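Lysosome-associated membrane glycoprotein 2 (Mus musculus, PDB 5GV3) functions in lysosome biogenesis and autophagy and directly inhibits the proton channel TMEM175, promoting lysosomal acidification. Local coordinates at residues Phe74-Leu88 against Val136-Gln150. Numbering follows the deposited sequence.
Sequences FTKEASHYSIHDIVL and VVQKYWGIHLQAFVQ. With NAG (2-acetamido-2-deoxy-beta-D-glucopyranose), chain M; NAG (2-acetamido-2-deoxy-beta-D-glucopyranose), chain O.
Tyr81 and Phe148 are swung toward each other by their first torsions: in Tyr81 CG stands between the backbone N and the carbonyl carbon (chi1 75°), in Phe148 anti to the carbonyl carbon (chi1 -48°). The edge of Phe148 faces the Tyr81 ring in an offset edge-to-face pair, planes at 70°. Ala147 CB sits over that tyrosine face, 3.6 Å from Tyr81 CE1; a methyl is small enough to let the ring lie close to the backbone. Tyrosine suits this position because its hydroxyl also accepts a nearly straight hydrogen bond, Ala147 N to Tyr81 OH at 3.2 Å. Lys76 CB makes a CH-pi contact with the Phe148 face, and its extended aliphatic chain runs on past the ring. Deeper in, Leu145 CD2 touches both Phe74 CE1 and Ile83 CD1, 3.7 Å from each, meeting the isoleucine tip to tip; leucine's second methyl, CD1, approaches Phe74 CZ. Toward Leu88, a water accepts from Gln138 NE2 and donates to Ile86 O, while Tyr140 OH, also bonded to Trp70, gives a 2.5 Å bond to Gln138 OE1. Leu88 CD2 closes this end against Val136 CG1. In keeping with the beta-prism fold of LAMP domains, the four-stranded sheet, through strands 68-76 and 81-91, packs across bent strand 136-146 and the following Ala147 and Phe148; the bend is a G1 bulge, Gly142 and Ile143 both facing Cys125, and the strand pairs with 11-28, 122-125 and 129-133.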
loop_
_atom_site.group_PDB
_atom_site.type_symbol
_atom_site.label_atom_id
_atom_site.label_comp_id
_atom_site.label_asym_id
_atom_site.label_seq_id
_atom_site.Cartn_x
_atom_site.Cartn_y
_atom_site.Cartn_z
ATOM N N PHE A 74 -5.387 7.583 -5.147
ATOM C CA PHE A 74 -6.563 8.195 -4.563
ATOM C C PHE A 74 -7.121 9.195 -5.573
ATOM O O PHE A 74 -6.438 10.133 -5.952
ATOM C CB PHE A 74 -6.231 8.873 -3.227
ATOM C CG PHE A 74 -5.439 8.008 -2.278
ATOM C CD1 PHE A 74 -6.076 7.054 -1.492
ATOM C CD2 PHE A 74 -4.065 8.165 -2.151
ATOM C CE1 PHE A 74 -5.354 6.254 -0.612
ATOM C CE2 PHE A 74 -3.338 7.378 -1.269
ATOM C CZ PHE A 74 -3.988 6.418 -0.497
ATOM N N THR A 75 -8.337 8.959 -6.049
ATOM C CA THR A 75 -8.951 9.828 -7.053
ATOM C C THR A 75 -10.198 10.503 -6.499
ATOM O O THR A 75 -11.145 9.830 -6.097
ATOM C CB THR A 75 -9.330 9.068 -8.332
ATOM O OG1 THR A 75 -8.152 8.504 -8.923
ATOM C CG2 THR A 75 -9.984 10.023 -9.319
ATOM N N LYS A 76 -10.207 11.828 -6.498
ATOM C CA LYS A 76 -11.258 12.570 -5.816
ATOM C C LYS A 76 -12.562 12.628 -6.616
ATOM O O LYS A 76 -12.550 12.856 -7.821
ATOM C CB LYS A 76 -10.774 13.983 -5.499
ATOM C CG LYS A 76 -11.767 14.796 -4.683
ATOM C CD LYS A 76 -11.165 16.105 -4.213
ATOM C CE LYS A 76 -12.208 16.970 -3.527
ATOM N NZ LYS A 76 -11.589 18.082 -2.756
ATOM N N GLU A 77 -13.668 12.370 -5.920
ATOM C CA GLU A 77 -15.048 12.525 -6.412
ATOM C C GLU A 77 -15.473 11.495 -7.459
ATOM O O GLU A 77 -16.150 11.815 -8.437
ATOM C CB GLU A 77 -15.267 13.952 -6.914
ATOM C CG GLU A 77 -15.360 14.951 -5.761
ATOM C CD GLU A 77 -15.604 16.369 -6.221
ATOM O OE1 GLU A 77 -15.866 16.569 -7.425
ATOM O OE2 GLU A 77 -15.544 17.284 -5.373
ATOM N N ALA A 78 -15.067 10.251 -7.215
ATOM C CA ALA A 78 -15.541 9.079 -7.945
ATOM C C ALA A 78 -16.625 8.487 -7.043
ATOM O O ALA A 78 -17.065 7.316 -7.212
ATOM C CB ALA A 78 -14.427 8.099 -8.232
ATOM N N SER A 79 -16.851 9.276 -5.973
ATOM C CA SER A 79 -17.953 9.245 -4.976
ATOM C C SER A 79 -17.653 8.813 -3.523
ATOM O O SER A 79 -18.109 7.750 -3.124
ATOM C CB SER A 79 -19.107 8.365 -5.488
ATOM O OG SER A 79 -18.712 7.016 -5.721
ATOM N N HIS A 80 -16.980 9.626 -2.697
ATOM C CA HIS A 80 -16.317 10.875 -3.073
ATOM C C HIS A 80 -14.788 10.870 -3.205
ATOM O O HIS A 80 -14.220 11.859 -3.654
ATOM C CB HIS A 80 -16.717 11.998 -2.120
ATOM C CG HIS A 80 -17.838 12.835 -2.637
ATOM N ND1 HIS A 80 -17.618 13.946 -3.425
ATOM C CD2 HIS A 80 -19.178 12.694 -2.548
ATOM C CE1 HIS A 80 -18.778 14.480 -3.756
ATOM N NE2 HIS A 80 -19.741 13.736 -3.241
ATOM N N TYR A 81 -14.099 9.828 -2.761
ATOM C CA TYR A 81 -12.784 9.593 -3.350
ATOM C C TYR A 81 -12.524 8.102 -3.318
ATOM O O TYR A 81 -12.958 7.400 -2.405
ATOM C CB TYR A 81 -11.650 10.402 -2.686
ATOM C CG TYR A 81 -11.123 9.983 -1.320
ATOM C CD1 TYR A 81 -10.118 9.026 -1.202
ATOM C CD2 TYR A 81 -11.551 10.619 -0.169
ATOM C CE1 TYR A 81 -9.605 8.670 0.034
ATOM C CE2 TYR A 81 -11.042 10.273 1.071
ATOM C CZ TYR A 81 -10.072 9.297 1.168
ATOM O OH TYR A 81 -9.569 8.958 2.400
ATOM N N SER A 82 -11.858 7.618 -4.359
ATOM C CA SER A 82 -11.616 6.192 -4.493
ATOM C C SER A 82 -10.187 5.837 -4.162
ATOM O O SER A 82 -9.259 6.583 -4.478
ATOM C CB SER A 82 -11.962 5.714 -5.908
ATOM O OG SER A 82 -11.267 6.470 -6.885
ATOM N N ILE A 83 -10.033 4.686 -3.518
ATOM C CA ILE A 83 -8.738 4.076 -3.285
ATOM C C ILE A 83 -8.616 2.993 -4.336
ATOM O O ILE A 83 -9.400 2.048 -4.357
ATOM C CB ILE A 83 -8.617 3.487 -1.875
ATOM C CG1 ILE A 83 -8.835 4.570 -0.823
ATOM C CG2 ILE A 83 -7.262 2.851 -1.683
ATOM C CD1 ILE A 83 -8.945 4.025 0.558
ATOM N N HIS A 84 -7.648 3.151 -5.226
ATOM C CA HIS A 84 -7.661 2.423 -6.483
ATOM C C HIS A 84 -6.228 2.114 -6.957
ATOM O O HIS A 84 -5.268 2.710 -6.471
ATOM C CB HIS A 84 -8.468 3.256 -7.496
ATOM C CG HIS A 84 -8.434 2.737 -8.898
ATOM N ND1 HIS A 84 -8.671 1.422 -9.213
ATOM C CD2 HIS A 84 -8.227 3.380 -10.070
ATOM C CE1 HIS A 84 -8.585 1.267 -10.527
ATOM N NE2 HIS A 84 -8.295 2.432 -11.060
ATOM N N ASP A 85 -6.092 1.186 -7.901
ATOM C CA ASP A 85 -4.807 0.889 -8.537
ATOM C C ASP A 85 -3.700 0.552 -7.542
ATOM O O ASP A 85 -2.592 1.074 -7.639
ATOM C CB ASP A 85 -4.337 2.065 -9.397
ATOM C CG ASP A 85 -5.304 2.401 -10.508
ATOM O OD1 ASP A 85 -5.839 1.480 -11.149
ATOM O OD2 ASP A 85 -5.533 3.599 -10.738
ATOM N N ILE A 86 -3.995 -0.313 -6.588
ATOM C CA ILE A 86 -2.961 -0.778 -5.691
ATOM C C ILE A 86 -2.068 -1.730 -6.475
ATOM O O ILE A 86 -2.542 -2.707 -7.051
ATOM C CB ILE A 86 -3.533 -1.485 -4.456
ATOM C CG1 ILE A 86 -4.451 -0.539 -3.682
ATOM C CG2 ILE A 86 -2.407 -1.991 -3.561
ATOM C CD1 ILE A 86 -5.185 -1.203 -2.538
ATOM N N VAL A 87 -0.782 -1.410 -6.531
ATOM C CA VAL A 87 0.161 -2.194 -7.316
ATOM C C VAL A 87 1.410 -2.539 -6.511
ATOM O O VAL A 87 2.008 -1.681 -5.859
ATOM C CB VAL A 87 0.587 -1.439 -8.587
ATOM C CG1 VAL A 87 1.693 -2.186 -9.301
ATOM C CG2 VAL A 87 -0.602 -1.236 -9.512
ATOM N N LEU A 88 1.797 -3.806 -6.570
ATOM C CA LEU A 88 3.039 -4.273 -5.978
ATOM C C LEU A 88 3.992 -4.721 -7.078
ATOM O O LEU A 88 3.604 -5.465 -7.978
ATOM C CB LEU A 88 2.782 -5.426 -5.009
ATOM C CG LEU A 88 4.010 -6.061 -4.358
ATOM C CD1 LEU A 88 4.544 -5.155 -3.275
ATOM C CD2 LEU A 88 3.670 -7.430 -3.790
ATOM N N VAL A 136 0.724 -13.740 -5.017
ATOM C CA VAL A 136 1.008 -12.840 -3.902
ATOM C C VAL A 136 -0.179 -12.701 -2.953
ATOM O O VAL A 136 -1.299 -12.426 -3.376
ATOM C CB VAL A 136 1.397 -11.437 -4.408
ATOM C CG1 VAL A 136 1.677 -10.520 -3.239
ATOM C CG2 VAL A 136 2.620 -11.511 -5.329
ATOM N N VAL A 137 0.064 -12.916 -1.664
ATOM C CA VAL A 137 -0.941 -12.605 -0.654
ATOM C C VAL A 137 -0.596 -11.273 0.018
ATOM O O VAL A 137 0.453 -11.148 0.657
ATOM C CB VAL A 137 -1.046 -13.727 0.388
ATOM C CG1 VAL A 137 -1.962 -13.317 1.539
ATOM C CG2 VAL A 137 -1.548 -15.004 -0.267
ATOM N N GLN A 138 -1.472 -10.282 -0.141
ATOM C CA GLN A 138 -1.267 -8.963 0.444
ATOM C C GLN A 138 -2.084 -8.797 1.720
ATOM O O GLN A 138 -3.273 -9.106 1.753
ATOM C CB GLN A 138 -1.635 -7.871 -0.564
ATOM C CG GLN A 138 -0.946 -8.041 -1.911
ATOM C CD GLN A 138 -1.353 -7.000 -2.928
ATOM O OE1 GLN A 138 -2.134 -6.096 -2.631
ATOM N NE2 GLN A 138 -0.825 -7.123 -4.142
ATOM N N LYS A 139 -1.433 -8.335 2.783
ATOM C CA LYS A 139 -2.133 -8.058 4.035
ATOM C C LYS A 139 -1.916 -6.611 4.470
ATOM O O LYS A 139 -0.791 -6.113 4.472
ATOM C CB LYS A 139 -1.683 -9.024 5.133
ATOM C CG LYS A 139 -2.158 -10.465 4.928
ATOM C CD LYS A 139 -1.736 -11.350 6.093
ATOM C CE LYS A 139 -2.239 -12.779 5.939
ATOM N NZ LYS A 139 -3.725 -12.821 5.971
ATOM N N TYR A 140 -3.011 -5.942 4.819
ATOM C CA TYR A 140 -2.993 -4.546 5.263
ATOM C C TYR A 140 -3.739 -4.423 6.589
ATOM O O TYR A 140 -4.787 -5.045 6.759
ATOM C CB TYR A 140 -3.648 -3.627 4.225
ATOM C CG TYR A 140 -3.134 -3.794 2.812
ATOM C CD1 TYR A 140 -2.030 -3.089 2.373
ATOM C CD2 TYR A 140 -3.750 -4.664 1.918
ATOM C CE1 TYR A 140 -1.554 -3.237 1.083
ATOM C CE2 TYR A 140 -3.273 -4.815 0.613
ATOM C CZ TYR A 140 -2.169 -4.090 0.210
ATOM O OH TYR A 140 -1.656 -4.204 -1.061
ATOM N N TRP A 141 -3.201 -3.642 7.527
ATOM C CA TRP A 141 -3.892 -3.403 8.797
ATOM C C TRP A 141 -3.406 -2.147 9.533
ATOM O O TRP A 141 -2.487 -1.468 9.079
ATOM C CB TRP A 141 -3.757 -4.626 9.707
ATOM C CG TRP A 141 -2.379 -4.843 10.322
ATOM C CD1 TRP A 141 -1.974 -4.493 11.586
ATOM C CD2 TRP A 141 -1.248 -5.481 9.703
ATOM N NE1 TRP A 141 -0.662 -4.865 11.785
ATOM C CE2 TRP A 141 -0.197 -5.471 10.646
ATOM C CE3 TRP A 141 -1.027 -6.051 8.442
ATOM C CZ2 TRP A 141 1.062 -6.011 10.358
ATOM C CZ3 TRP A 141 0.220 -6.581 8.160
ATOM C CH2 TRP A 141 1.251 -6.560 9.116
ATOM N N GLY A 142 -4.040 -1.839 10.663
ATOM C CA GLY A 142 -3.673 -0.687 11.477
ATOM C C GLY A 142 -3.798 0.599 10.685
ATOM O O GLY A 142 -2.982 1.503 10.823
ATOM N N ILE A 143 -4.839 0.678 9.863
ATOM C CA ILE A 143 -4.990 1.749 8.882
ATOM C C ILE A 143 -5.684 2.977 9.446
ATOM O O ILE A 143 -6.788 2.878 9.971
ATOM C CB ILE A 143 -5.786 1.260 7.650
ATOM C CG1 ILE A 143 -5.095 0.056 7.010
ATOM C CG2 ILE A 143 -5.986 2.400 6.650
ATOM C CD1 ILE A 143 -5.968 -0.691 6.001
ATOM N N HIS A 144 -5.010 4.123 9.365
ATOM C CA HIS A 144 -5.642 5.416 9.602
ATOM C C HIS A 144 -5.347 6.275 8.382
ATOM O O HIS A 144 -4.200 6.670 8.166
ATOM C CB HIS A 144 -5.108 6.069 10.879
ATOM C CG HIS A 144 -5.472 5.321 12.120
ATOM N ND1 HIS A 144 -4.787 4.192 12.528
ATOM C CD2 HIS A 144 -6.475 5.489 13.010
ATOM C CE1 HIS A 144 -5.335 3.724 13.634
ATOM N NE2 HIS A 144 -6.363 4.493 13.948
ATOM N N LEU A 145 -6.370 6.580 7.593
ATOM C CA LEU A 145 -6.132 7.214 6.307
ATOM C C LEU A 145 -7.054 8.386 5.999
ATOM O O LEU A 145 -8.253 8.325 6.260
ATOM C CB LEU A 145 -6.254 6.170 5.198
ATOM C CG LEU A 145 -6.215 6.658 3.749
ATOM C CD1 LEU A 145 -4.887 7.317 3.443
ATOM C CD2 LEU A 145 -6.451 5.494 2.808
ATOM N N GLN A 146 -6.479 9.456 5.462
ATOM C CA GLN A 146 -7.275 10.510 4.838
ATOM C C GLN A 146 -6.528 11.150 3.676
ATOM O O GLN A 146 -5.474 11.758 3.848
ATOM C CB GLN A 146 -7.687 11.592 5.838
ATOM C CG GLN A 146 -8.632 12.616 5.192
ATOM C CD GLN A 146 -9.086 13.724 6.132
ATOM O OE1 GLN A 146 -8.548 13.897 7.226
ATOM N NE2 GLN A 146 -10.098 14.469 5.708
ATOM N N ALA A 147 -7.070 10.963 2.480
ATOM C CA ALA A 147 -6.594 11.671 1.308
ATOM C C ALA A 147 -7.397 12.952 1.162
ATOM O O ALA A 147 -8.496 13.064 1.716
ATOM C CB ALA A 147 -6.722 10.810 0.070
ATOM N N PHE A 148 -6.833 13.918 0.445
ATOM C CA PHE A 148 -7.497 15.186 0.181
ATOM C C PHE A 148 -7.950 15.824 1.484
ATOM O O PHE A 148 -9.142 15.969 1.740
ATOM C CB PHE A 148 -8.672 14.986 -0.781
ATOM C CG PHE A 148 -8.318 14.172 -2.000
ATOM C CD1 PHE A 148 -7.579 14.730 -3.032
ATOM C CD2 PHE A 148 -8.718 12.851 -2.109
ATOM C CE1 PHE A 148 -7.241 13.983 -4.147
ATOM C CE2 PHE A 148 -8.391 12.096 -3.225
ATOM C CZ PHE A 148 -7.649 12.662 -4.247
ATOM N N VAL A 149 -6.982 16.178 2.319
ATOM C CA VAL A 149 -7.274 16.803 3.590
ATOM C C VAL A 149 -7.565 18.281 3.367
ATOM O O VAL A 149 -6.781 18.988 2.738
ATOM C CB VAL A 149 -6.106 16.653 4.565
ATOM C CG1 VAL A 149 -6.462 17.266 5.905
ATOM C CG2 VAL A 149 -5.738 15.179 4.725
ATOM N N GLN A 150 -8.689 18.749 3.895
ATOM C CA GLN A 150 -9.078 20.140 3.705
ATOM C C GLN A 150 -8.709 20.989 4.913
ATOM O O GLN A 150 -8.693 20.502 6.042
ATOM C CB GLN A 150 -10.576 20.242 3.423
ATOM C CG GLN A 150 -10.992 19.649 2.086
ATOM C CD GLN A 150 -12.494 19.659 1.891
ATOM O OE1 GLN A 150 -13.244 20.053 2.784
ATOM N NE2 GLN A 150 -12.942 19.222 0.720
HETATM C C1 NAG M . 2.025 -10.539 8.299
HETATM C C2 NAG M . 2.773 -11.125 9.505
HETATM C C3 NAG M . 1.864 -12.076 10.277
HETATM C C4 NAG M . 0.551 -11.388 10.630
HETATM C C5 NAG M . -0.094 -10.791 9.382
HETATM C C6 NAG M . -1.329 -9.980 9.692
HETATM C C7 NAG M . 5.219 -11.362 9.408
HETATM C C8 NAG M . 6.368 -12.185 8.901
HETATM N N2 NAG M . 3.994 -11.804 9.095
HETATM O O3 NAG M . 2.517 -12.510 11.463
HETATM O O4 NAG M . -0.339 -12.323 11.229
HETATM O O5 NAG M . 0.829 -9.896 8.746
HETATM O O6 NAG M . -0.981 -8.807 10.412
HETATM O O7 NAG M . 5.390 -10.343 10.071
HETATM C C1 NAG O . -3.417 5.761 -11.024
HETATM C C2 NAG O . -4.001 6.907 -11.853
HETATM C C3 NAG O . -3.283 6.997 -13.201
HETATM C C4 NAG O . -1.770 7.033 -12.996
HETATM C C5 NAG O . -1.339 5.879 -12.093
HETATM C C6 NAG O . 0.131 5.873 -11.755
HETATM C C7 NAG O . -6.266 7.673 -12.467
HETATM C C8 NAG O . -7.709 7.278 -12.601
HETATM N N2 NAG O . -5.437 6.714 -12.044
HETATM O O3 NAG O . -3.714 8.152 -13.911
HETATM O O4 NAG O . -1.101 6.927 -14.247
HETATM O O5 NAG O . -2.042 5.967 -10.851
HETATM O O6 NAG O . 0.402 4.935 -10.721
HETATM O O7 NAG O . -5.874 8.802 -12.739
HETATM O O HOH W 1 -1.671 -5.044 -6.037
#